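Local coordinates for maltose-binding protein MalE1 (Thermotoga maritima, PDB 6DTU) that probably binds maltose and related maltooligosaccharides for uptake across the membrane, and here holds maltotetraose in its pocket, at residues D64-L69 and M331-Q336. Numbering follows the deposited sequence.
Sequences DWVGEL and MPNVPQ. With GLC (alpha-D-glucopyranose), chain C.
Three backbone atoms hold water 1 between the two segments: it accepts from E68 N and lies within hydrogen-bonding distance of D64 O, 2.6 Å away, and of V334 O, with more acceptors nearby than it has protons to give. The water thus ties the first turn of helix 66-71 to the loop after strand 329-330. Direct backbone pairing is poorer: G67 N approaches N333 O to 2.8 Å, but the angle at hydrogen is 125°, so the bond is weak. The G67 CA hydrogen also faces N333 O, and a beta carbon at this glycine would collide with that carbonyl; the close passage therefore depends on the missing side chain. Beside it, the P335 ring lays CG against G67 O and CB against the E68 backbone.

At the sugar end, a chi1 of 62° sets D64 CG over its own backbone, from where both carboxylate oxygens reach adjacent hydroxyls of one glucose. OD1 accepts from GLC O2 at 2.7 Å, and OD2 from GLC O3 at 2.8 Å. W65 NE1 donates to GLC O3 at 2.9 Å, the hydroxyl lying at the indole edge, in plane, with an N-H...O angle of 138°, so the bond is bent; O3 is therefore both donor and acceptor. The M331 side chain slants across D64, and a turn at its last torsion carries CE to within 3.4 Å of D64 OD1. P332 O, approached by D64 CB and by a CA-H...O contact from D64 CA, is buried without a hydrogen-bonding partner in the model.

An alanine in place of D64 would remove both carboxylate oxygens and would probably weaken sugar binding, with both hydroxyl bonds and the packing of M331 CE on OD1 lost. Accepting two hydroxyl protons is consistent with an ionised carboxylate, so this part of the pocket probably recognises the O2-O3 pair through charge-assisted bonds, with the M331 methyl as their nonpolar neighbour.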
# COMPACT_ATOMS: atom_id res chain seq x y z
N ASP A 64 1.51 7.78 -3.55
CA ASP A 64 2.16 7.75 -4.86
C ASP A 64 1.31 8.40 -5.93
O ASP A 64 1.84 8.79 -6.98
CB ASP A 64 2.51 6.32 -5.29
CG ASP A 64 1.28 5.42 -5.44
OD1 ASP A 64 0.65 5.15 -4.40
OD2 ASP A 64 0.97 5.00 -6.58
N TRP A 65 0.00 8.55 -5.70
CA TRP A 65 -0.87 9.19 -6.68
C TRP A 65 -0.65 10.70 -6.77
O TRP A 65 -1.05 11.30 -7.77
CB TRP A 65 -2.33 9.01 -6.28
CG TRP A 65 -2.82 7.63 -6.06
CD1 TRP A 65 -2.15 6.45 -6.29
CD2 TRP A 65 -4.11 7.27 -5.58
NE1 TRP A 65 -2.96 5.38 -5.98
CE2 TRP A 65 -4.17 5.86 -5.53
CE3 TRP A 65 -5.24 8.01 -5.17
CZ2 TRP A 65 -5.32 5.16 -5.11
CZ3 TRP A 65 -6.37 7.31 -4.73
CH2 TRP A 65 -6.38 5.91 -4.68
N VAL A 66 -0.01 11.32 -5.78
CA VAL A 66 -0.12 12.77 -5.60
C VAL A 66 0.46 13.53 -6.80
O VAL A 66 -0.17 14.45 -7.33
CB VAL A 66 0.53 13.22 -4.28
CG1 VAL A 66 0.66 14.72 -4.25
CG2 VAL A 66 -0.28 12.75 -3.10
N GLY A 67 1.69 13.20 -7.21
CA GLY A 67 2.32 13.96 -8.28
C GLY A 67 1.53 13.95 -9.58
O GLY A 67 1.30 15.00 -10.19
N GLU A 68 1.09 12.77 -10.02
CA GLU A 68 0.29 12.69 -11.23
C GLU A 68 -0.99 13.52 -11.11
O GLU A 68 -1.34 14.28 -12.02
CB GLU A 68 -0.03 11.22 -11.55
CG GLU A 68 -0.89 11.04 -12.79
CD GLU A 68 -1.30 9.61 -13.03
OE1 GLU A 68 -1.18 8.76 -12.12
OE2 GLU A 68 -1.77 9.32 -14.15
N LEU A 69 -1.72 13.37 -10.00
CA LEU A 69 -2.97 14.09 -9.87
C LEU A 69 -2.75 15.60 -9.73
O LEU A 69 -3.56 16.39 -10.23
CB LEU A 69 -3.80 13.52 -8.73
CG LEU A 69 -4.24 12.08 -8.94
CD1 LEU A 69 -5.01 11.58 -7.73
CD2 LEU A 69 -5.06 11.86 -10.22
N MET A 331 7.41 4.88 -1.39
CA MET A 331 7.05 4.95 -2.79
C MET A 331 7.30 6.37 -3.29
O MET A 331 7.04 7.32 -2.56
CB MET A 331 5.57 4.63 -3.02
CG MET A 331 5.15 3.22 -2.74
SD MET A 331 3.45 2.92 -3.25
CE MET A 331 2.51 3.75 -1.97
N PRO A 332 7.83 6.54 -4.49
CA PRO A 332 7.85 7.88 -5.08
C PRO A 332 6.45 8.42 -5.28
O PRO A 332 5.50 7.67 -5.52
CB PRO A 332 8.53 7.66 -6.43
CG PRO A 332 9.33 6.44 -6.26
CD PRO A 332 8.55 5.56 -5.32
N ASN A 333 6.32 9.74 -5.23
CA ASN A 333 5.05 10.36 -5.57
C ASN A 333 5.14 11.18 -6.85
O ASN A 333 4.18 11.85 -7.21
CB ASN A 333 4.43 11.15 -4.41
CG ASN A 333 5.07 12.52 -4.19
OD1 ASN A 333 6.02 12.91 -4.85
ND2 ASN A 333 4.51 13.27 -3.25
N VAL A 334 6.26 11.10 -7.57
CA VAL A 334 6.46 11.89 -8.78
C VAL A 334 5.48 11.42 -9.86
O VAL A 334 5.03 10.27 -9.80
CB VAL A 334 7.93 11.83 -9.22
CG1 VAL A 334 8.79 12.44 -8.15
CG2 VAL A 334 8.35 10.39 -9.54
N PRO A 335 5.10 12.26 -10.83
CA PRO A 335 4.14 11.80 -11.85
C PRO A 335 4.61 10.58 -12.60
O PRO A 335 3.78 9.80 -13.08
CB PRO A 335 4.00 13.00 -12.80
CG PRO A 335 4.46 14.16 -12.00
CD PRO A 335 5.47 13.67 -11.01
N GLN A 336 5.93 10.40 -12.72
CA GLN A 336 6.52 9.31 -13.47
C GLN A 336 6.31 7.94 -12.83
O GLN A 336 6.62 6.92 -13.45
CB GLN A 336 8.02 9.56 -13.70
CG GLN A 336 8.32 10.75 -14.62
CD GLN A 336 8.34 12.08 -13.91
OE1 GLN A 336 8.21 12.16 -12.68
NE2 GLN A 336 8.48 13.15 -14.68
C1 GLC C . 0.22 0.43 -4.86
C2 GLC C . 0.03 1.82 -5.33
C3 GLC C . -1.01 1.90 -6.40
C4 GLC C . -0.66 1.07 -7.58
C5 GLC C . -0.46 -0.41 -7.15
C6 GLC C . 0.03 -1.20 -8.21
O2 GLC C . -0.40 2.64 -4.21
O3 GLC C . -1.17 3.29 -6.83
O4 GLC C . -1.77 1.14 -8.52
O5 GLC C . 0.58 -0.44 -5.99
O6 GLC C . 0.12 -2.53 -7.75
O HOH W 1 2.21 10.24 -9.15